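Local coordinates for SusD homolog (Bacteroides thetaiotaomicron, PDB 4MRU), which probably binds host glycans such as mucin O-glycans, as a SusD-like outer-membrane lipoprotein with a largely helical, TPR-like fold, at residues 157-160 with 161-164; 347-350 with 351-355; 40-43 with 44-48. All blocks are in the same frame, centred on the assembly; numbering follows the deposited sequence.

Each of the three contacts is a local one, made within a single helix of a mostly helical, TPR-like SusD-family chain. Along the sequence contact 3 (helix 40-54) comes first, then contact 1 (helix 152-173) and contact 2 (helix 348-363). Contact centres are about 28 Å apart for contacts 1 and 2 and for contacts 1 and 3, and about 33 Å for contacts 2 and 3, which lie on opposite sides of the chain's centre. None touches another, but helix 104-125 joins two of them: its Arg114 pairs with Glu162 of contact 1 and its Arg120 with Glu47 of contact 3. Contact 2 instead lies near a bound magnesium ion.

Contact 1 of 3, residues 157-160 with 161-164; sequences MRMF and QELE
Residues 157-160 and 161-164 are successive turns of helix 152-173, tied by four i to i+4 bonds, among them Glu162 N to Arg158 O (2.8 Å, N-H...O 161°) and Leu163 N to Met159 O. This alpha-helix belongs to the TPR-like fold of the SusD family and packs against helices 104-125 and 192-209, its buried Met159 (a selenomethionine), Phe160 and Leu163 touching Met206 of the latter. On the polar side Arg158 and Glu162 run across each other. With CG anti to the backbone N (chi1 180°) and the chain folded back at the next two torsions, Arg158 brings CG to 3.7 Å from Glu162 OE2, while NH1 stays 4.2 Å from that oxygen, beyond a salt bridge. The carboxylate stands at the edge of the guanidinium, steeply turned to it. Its main partners are Arg114, salt-bridged to OE2, and the Tyr130 hydroxyl, hydrogen-bonded to OE1. Replacing Glu162 by an alanine removes the carboxylate, and would probably leave Arg114 without this counter-charge and the Tyr130 hydroxyl without this partner. At the edge of the Arg158 guanidinium and in its plane, a water gives a hydrogen bond to Gln161 OE1 (2.8 Å) and accepts a weak one from Arg158 NE (3.4 Å).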
loop_
_atom_site.group_PDB
_atom_site.type_symbol
_atom_site.label_atom_id
_atom_site.label_comp_id
_atom_site.label_asym_id
_atom_site.label_seq_id
_atom_site.Cartn_x
_atom_site.Cartn_y
_atom_site.Cartn_z
HETATM N N MSE A 157 -15.498 7.229 7.800
HETATM C CA MSE A 157 -16.123 7.462 9.119
HETATM C C MSE A 157 -16.798 6.181 9.608
HETATM O O MSE A 157 -16.763 5.864 10.811
HETATM C CB MSE A 157 -17.086 8.631 9.042
HETATM C CG MSE A 157 -16.350 9.976 8.837
HETATM SE SE MSE A 157 -14.449 10.107 9.413
HETATM C CE MSE A 157 -13.968 10.814 7.647
ATOM N N ARG A 158 -17.392 5.415 8.701
ATOM C CA ARG A 158 -18.023 4.171 9.063
ATOM C C ARG A 158 -16.975 3.140 9.473
ATOM O O ARG A 158 -17.138 2.456 10.470
ATOM C CB ARG A 158 -18.930 3.660 7.914
ATOM C CG ARG A 158 -19.635 2.327 8.215
ATOM C CD ARG A 158 -20.584 2.395 9.411
ATOM N NE ARG A 158 -21.875 2.917 9.018
ATOM C CZ ARG A 158 -22.900 2.165 8.619
ATOM N NH1 ARG A 158 -22.807 0.840 8.580
ATOM N NH2 ARG A 158 -24.035 2.742 8.257
HETATM N N MSE A 159 -15.860 3.059 8.746
HETATM C CA MSE A 159 -14.753 2.199 9.153
HETATM C C MSE A 159 -14.247 2.549 10.542
HETATM O O MSE A 159 -13.994 1.659 11.361
HETATM C CB MSE A 159 -13.599 2.287 8.109
HETATM C CG MSE A 159 -14.028 1.623 6.801
HETATM SE SE MSE A 159 -12.535 1.851 5.519
HETATM C CE MSE A 159 -13.156 0.497 4.299
ATOM N N PHE A 160 -14.074 3.831 10.836
ATOM C CA PHE A 160 -13.599 4.195 12.152
ATOM C C PHE A 160 -14.592 3.720 13.221
ATOM O O PHE A 160 -14.177 3.188 14.257
ATOM C CB PHE A 160 -13.376 5.693 12.310
ATOM C CG PHE A 160 -12.123 6.203 11.643
ATOM C CD1 PHE A 160 -10.885 5.673 11.949
ATOM C CD2 PHE A 160 -12.191 7.254 10.753
ATOM C CE1 PHE A 160 -9.731 6.172 11.358
ATOM C CE2 PHE A 160 -11.033 7.786 10.184
ATOM C CZ PHE A 160 -9.809 7.239 10.474
ATOM N N GLN A 161 -15.885 3.873 12.948
ATOM C CA GLN A 161 -16.904 3.403 13.877
ATOM C C GLN A 161 -16.830 1.883 14.036
ATOM O O GLN A 161 -16.827 1.354 15.161
ATOM C CB GLN A 161 -18.275 3.867 13.388
ATOM C CG GLN A 161 -19.468 3.570 14.274
ATOM C CD GLN A 161 -20.767 3.872 13.530
ATOM O OE1 GLN A 161 -20.813 4.734 12.632
ATOM N NE2 GLN A 161 -21.805 3.129 13.851
ATOM N N GLU A 162 -16.661 1.172 12.933
ATOM C CA GLU A 162 -16.530 -0.293 12.999
ATOM C C GLU A 162 -15.236 -0.773 13.697
ATOM O O GLU A 162 -15.260 -1.776 14.434
ATOM C CB GLU A 162 -16.631 -0.891 11.591
ATOM C CG GLU A 162 -18.011 -0.687 10.965
ATOM C CD GLU A 162 -18.067 -1.039 9.500
ATOM O OE1 GLU A 162 -16.984 -1.075 8.839
ATOM O OE2 GLU A 162 -19.209 -1.224 8.992
ATOM N N LEU A 163 -14.118 -0.091 13.484
ATOM C CA LEU A 163 -12.910 -0.468 14.184
ATOM C C LEU A 163 -13.103 -0.326 15.695
ATOM O O LEU A 163 -12.611 -1.188 16.454
ATOM C CB LEU A 163 -11.696 0.342 13.721
ATOM C CG LEU A 163 -11.299 -0.042 12.297
ATOM C CD1 LEU A 163 -10.173 0.849 11.803
ATOM C CD2 LEU A 163 -10.939 -1.526 12.217
ATOM N N GLU A 164 -13.767 0.741 16.140
ATOM C CA GLU A 164 -14.022 0.904 17.587
ATOM C C GLU A 164 -14.912 -0.172 18.117
ATOM O O GLU A 164 -14.708 -0.677 19.236
ATOM C CB GLU A 164 -14.635 2.257 17.910
ATOM C CG GLU A 164 -13.600 3.355 18.009
ATOM C CD GLU A 164 -14.018 4.479 18.932
ATOM O OE1 GLU A 164 -15.218 4.587 19.260
ATOM O OE2 GLU A 164 -13.117 5.239 19.327
HETATM O O HOH W 1 -20.918 6.034 10.139
#

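Contact 2 of 3, residues 347-350 with 351-355; sequences EAKD and FYETG
Backbone bonds start helix 348-363 at Glu347, the N-cap residue: its O accepts from Phe351 N at 3.0 Å in a nearly straight bond (168°), and Ala348 O, Lys349 O and Asp350 O each accept from the residue four further on. The Phe351 ring, CG beside its own backbone N (chi1 -75°), comes back over the first turn and sets CD2 3.4 Å from Glu347 O; its packing partners, Ala335 and Arg334, belong to helix 327-339. Buried Tyr352 meets Trp400 and gives its hydroxyl to Val398 O. Among the charged groups, Lys349 and Glu353 lie alongside, pointing the same way. The lysine touches with its methylene, CE to Glu353 OE2 3.6 Å; NZ reaches past, 4.5 Å from OE2, to a salt bridge with Glu402. Water links the two acids, donating to Asp350 OD1 (2.8 Å) and Glu353 OE1 (2.6 Å). The Glu353 side chain also lies about 4 Å from a bound magnesium ion and about 5 Å from the side chain of Asn373, a residue seen to bind magnesium in this protein. The shared donor water probably eases the like charges of Asp350 and Glu353, and for Glu353 the lysine and magnesium ion are likely to add to this.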
loop_
_atom_site.group_PDB
_atom_site.type_symbol
_atom_site.label_atom_id
_atom_site.label_comp_id
_atom_site.label_asym_id
_atom_site.label_seq_id
_atom_site.Cartn_x
_atom_site.Cartn_y
_atom_site.Cartn_z
ATOM N N GLU A 347 9.616 12.123 20.169
ATOM C CA GLU A 347 10.109 13.071 19.180
ATOM C C GLU A 347 10.124 12.529 17.742
ATOM O O GLU A 347 10.454 11.378 17.517
ATOM C CB GLU A 347 11.530 13.487 19.546
ATOM C CG GLU A 347 11.621 14.273 20.841
ATOM C CD GLU A 347 11.144 15.702 20.694
ATOM O OE1 GLU A 347 11.211 16.250 19.568
ATOM O OE2 GLU A 347 10.718 16.274 21.711
ATOM N N ALA A 348 9.790 13.394 16.778
ATOM C CA ALA A 348 9.790 13.050 15.356
ATOM C C ALA A 348 11.090 12.406 14.897
ATOM O O ALA A 348 11.035 11.357 14.259
ATOM C CB ALA A 348 9.497 14.285 14.516
ATOM N N LYS A 349 12.251 12.982 15.241
ATOM C CA LYS A 349 13.528 12.372 14.830
ATOM C C LYS A 349 13.716 10.952 15.400
ATOM O O LYS A 349 14.195 10.054 14.714
ATOM C CB LYS A 349 14.729 13.223 15.249
ATOM C CG LYS A 349 16.095 12.640 14.884
ATOM C CD LYS A 349 17.231 13.411 15.498
ATOM C CE LYS A 349 18.577 12.888 15.012
ATOM N NZ LYS A 349 19.731 13.636 15.561
ATOM N N ASP A 350 13.352 10.768 16.678
ATOM C CA ASP A 350 13.502 9.468 17.308
ATOM C C ASP A 350 12.623 8.396 16.644
ATOM O O ASP A 350 13.079 7.282 16.416
ATOM C CB ASP A 350 13.222 9.570 18.800
ATOM C CG ASP A 350 14.271 10.423 19.495
ATOM O OD1 ASP A 350 15.393 10.538 18.939
ATOM O OD2 ASP A 350 13.981 10.992 20.553
ATOM N N PHE A 351 11.378 8.743 16.338
ATOM C CA PHE A 351 10.499 7.802 15.617
ATOM C C PHE A 351 11.034 7.497 14.230
ATOM O O PHE A 351 10.967 6.360 13.784
ATOM C CB PHE A 351 9.077 8.343 15.506
ATOM C CG PHE A 351 8.302 8.268 16.806
ATOM C CD1 PHE A 351 8.178 7.063 17.487
ATOM C CD2 PHE A 351 7.710 9.390 17.342
ATOM C CE1 PHE A 351 7.462 6.976 18.681
ATOM C CE2 PHE A 351 6.998 9.323 18.550
ATOM C CZ PHE A 351 6.887 8.112 19.231
ATOM N N TYR A 352 11.547 8.521 13.551
ATOM C CA TYR A 352 12.124 8.335 12.239
ATOM C C TYR A 352 13.285 7.360 12.313
ATOM O O TYR A 352 13.355 6.382 11.543
ATOM C CB TYR A 352 12.591 9.686 11.661
ATOM C CG TYR A 352 13.401 9.611 10.374
ATOM C CD1 TYR A 352 12.790 9.334 9.149
ATOM C CD2 TYR A 352 14.757 9.840 10.380
ATOM C CE1 TYR A 352 13.520 9.280 7.989
ATOM C CE2 TYR A 352 15.491 9.820 9.222
ATOM C CZ TYR A 352 14.870 9.530 8.028
ATOM O OH TYR A 352 15.628 9.524 6.903
ATOM N N GLU A 353 14.186 7.604 13.244
ATOM C CA GLU A 353 15.377 6.752 13.359
ATOM C C GLU A 353 15.001 5.344 13.768
ATOM O O GLU A 353 15.558 4.381 13.236
ATOM C CB GLU A 353 16.376 7.369 14.324
ATOM C CG GLU A 353 16.956 8.618 13.736
ATOM C CD GLU A 353 18.289 9.040 14.339
ATOM O OE1 GLU A 353 18.549 8.801 15.550
ATOM O OE2 GLU A 353 19.071 9.623 13.565
ATOM N N THR A 354 14.041 5.236 14.689
ATOM C CA THR A 354 13.514 3.948 15.103
ATOM C C THR A 354 12.836 3.193 13.933
ATOM O O THR A 354 13.021 2.001 13.786
ATOM C CB THR A 354 12.530 4.145 16.276
ATOM O OG1 THR A 354 13.256 4.651 17.382
ATOM C CG2 THR A 354 11.840 2.858 16.633
ATOM N N GLY A 355 12.140 3.893 13.063
ATOM C CA GLY A 355 11.530 3.266 11.912
ATOM C C GLY A 355 12.557 2.655 10.992
ATOM O O GLY A 355 12.383 1.544 10.511
HETATM O O HOH W 2 16.944 8.590 17.583
#

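Contact 3 of 3, residues 40-43 with 44-48; sequences EHLY and QFMEA
Tyr43 and Glu47 make the closest side-chain packing here, a CH-pi contact in which Glu47 CB sits over the middle of the tyrosine ring, 3.4 Å from its centroid and 11° off the normal. Tyr43 CG lies anti to the backbone N (chi1 -171°), which lays the ring beneath the next turn, and one water joins its hydroxyl (2.7 Å from OH) to Glu47 OE1. Elsewhere on the helix the edge of the Phe45 ring meets the face of His41, a T-shaped pair with centroids 5.4 Å apart and planes at 75°. Gln44 CG lies above the rim of one face of the Phe45 ring, and Gln44 NE2 gives a weak hydrogen bond to His41 O (3.3 Å). Leu42 CD1 packs on CB of the selenomethionine Met46 at 4.2 Å. Tyr43 O accepts from both Glu47 N (2.9 Å) and Ala48 N (3.1 Å), which approach from opposite faces of its carbonyl plane. Farther out, Arg120 salt-bridges Glu47 OE2, which helps fix the carboxylate while OE1 takes the water; helix 248-254 packs against Tyr43, and Trp78 meets Phe45. The Ala48 N to Tyr43 O bond, i to i+5, marks a pi-type turn in an otherwise alpha-helical segment of the TPR-like SusD fold.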
loop_
_atom_site.group_PDB
_atom_site.type_symbol
_atom_site.label_atom_id
_atom_site.label_comp_id
_atom_site.label_asym_id
_atom_site.label_seq_id
_atom_site.Cartn_x
_atom_site.Cartn_y
_atom_site.Cartn_z
ATOM N N GLU A 40 -3.149 -15.466 -7.369
ATOM C CA GLU A 40 -2.251 -14.821 -8.314
ATOM C C GLU A 40 -3.036 -14.071 -9.388
ATOM O O GLU A 40 -2.577 -13.043 -9.907
ATOM C CB GLU A 40 -1.269 -15.822 -8.962
ATOM C CG GLU A 40 -1.854 -16.922 -9.829
ATOM C CD GLU A 40 -2.320 -18.181 -9.085
ATOM O OE1 GLU A 40 -2.522 -18.185 -7.850
ATOM O OE2 GLU A 40 -2.546 -19.182 -9.774
ATOM N N HIS A 41 -4.210 -14.561 -9.741
ATOM C CA HIS A 41 -4.962 -13.910 -10.805
ATOM C C HIS A 41 -5.354 -12.472 -10.390
ATOM O O HIS A 41 -5.323 -11.565 -11.205
ATOM C CB HIS A 41 -6.202 -14.696 -11.191
ATOM C CG HIS A 41 -7.000 -14.020 -12.261
ATOM N ND1 HIS A 41 -8.057 -13.184 -11.973
ATOM C CD2 HIS A 41 -6.868 -14.016 -13.609
ATOM C CE1 HIS A 41 -8.545 -12.685 -13.098
ATOM N NE2 HIS A 41 -7.825 -13.158 -14.108
ATOM N N LEU A 42 -5.722 -12.289 -9.135
ATOM C CA LEU A 42 -6.061 -10.981 -8.575
ATOM C C LEU A 42 -4.790 -10.160 -8.270
ATOM O O LEU A 42 -4.691 -8.999 -8.645
ATOM C CB LEU A 42 -6.938 -11.148 -7.341
ATOM C CG LEU A 42 -7.335 -9.898 -6.558
ATOM C CD1 LEU A 42 -7.796 -8.748 -7.438
ATOM C CD2 LEU A 42 -8.434 -10.296 -5.567
ATOM N N TYR A 43 -3.799 -10.796 -7.668
ATOM C CA TYR A 43 -2.516 -10.164 -7.368
ATOM C C TYR A 43 -1.927 -9.429 -8.600
ATOM O O TYR A 43 -1.435 -8.298 -8.492
ATOM C CB TYR A 43 -1.509 -11.192 -6.783
ATOM C CG TYR A 43 -0.260 -10.536 -6.258
ATOM C CD1 TYR A 43 0.761 -10.179 -7.122
ATOM C CD2 TYR A 43 -0.087 -10.269 -4.881
ATOM C CE1 TYR A 43 1.924 -9.571 -6.653
ATOM C CE2 TYR A 43 1.055 -9.600 -4.420
ATOM C CZ TYR A 43 2.049 -9.251 -5.309
ATOM O OH TYR A 43 3.189 -8.607 -4.871
ATOM N N GLN A 44 -1.901 -10.083 -9.762
ATOM C CA GLN A 44 -1.183 -9.499 -10.919
ATOM C C GLN A 44 -1.715 -8.104 -11.270
ATOM O O GLN A 44 -0.958 -7.210 -11.579
ATOM C CB GLN A 44 -1.208 -10.433 -12.136
ATOM C CG GLN A 44 -2.579 -10.611 -12.761
ATOM C CD GLN A 44 -2.581 -11.648 -13.858
ATOM O OE1 GLN A 44 -1.597 -11.789 -14.607
ATOM N NE2 GLN A 44 -3.690 -12.382 -13.977
ATOM N N PHE A 45 -3.012 -7.923 -11.163
ATOM C CA PHE A 45 -3.641 -6.646 -11.486
ATOM C C PHE A 45 -3.488 -5.650 -10.349
ATOM O O PHE A 45 -3.036 -4.528 -10.559
ATOM C CB PHE A 45 -5.115 -6.824 -11.785
ATOM C CG PHE A 45 -5.395 -7.694 -12.988
ATOM C CD1 PHE A 45 -5.049 -7.252 -14.257
ATOM C CD2 PHE A 45 -5.972 -8.914 -12.847
ATOM C CE1 PHE A 45 -5.264 -8.046 -15.357
ATOM C CE2 PHE A 45 -6.234 -9.719 -13.955
ATOM C CZ PHE A 45 -5.884 -9.274 -15.207
HETATM N N MSE A 46 -3.902 -6.038 -9.154
HETATM C CA MSE A 46 -4.016 -5.070 -8.040
HETATM C C MSE A 46 -2.664 -4.700 -7.486
HETATM O O MSE A 46 -2.380 -3.532 -7.239
HETATM C CB MSE A 46 -4.906 -5.678 -6.964
HETATM C CG MSE A 46 -5.223 -4.708 -5.855
HETATM SE SE MSE A 46 -6.562 -5.641 -4.734
HETATM C CE MSE A 46 -7.257 -3.939 -3.903
ATOM N N GLU A 47 -1.787 -5.683 -7.333
ATOM C CA GLU A 47 -0.495 -5.454 -6.713
ATOM C C GLU A 47 0.671 -5.258 -7.679
ATOM O O GLU A 47 1.493 -4.366 -7.481
ATOM C CB GLU A 47 -0.167 -6.645 -5.821
ATOM C CG GLU A 47 -1.118 -6.791 -4.673
ATOM C CD GLU A 47 -0.936 -5.708 -3.641
ATOM O OE1 GLU A 47 0.233 -5.342 -3.305
ATOM O OE2 GLU A 47 -1.960 -5.252 -3.121
ATOM N N ALA A 48 0.803 -6.128 -8.671
ATOM C CA ALA A 48 1.980 -6.096 -9.528
ATOM C C ALA A 48 1.886 -4.936 -10.542
ATOM O O ALA A 48 2.750 -4.072 -10.611
ATOM C CB ALA A 48 2.163 -7.442 -10.237
HETATM O O HOH W 3 2.624 -6.698 -3.050
#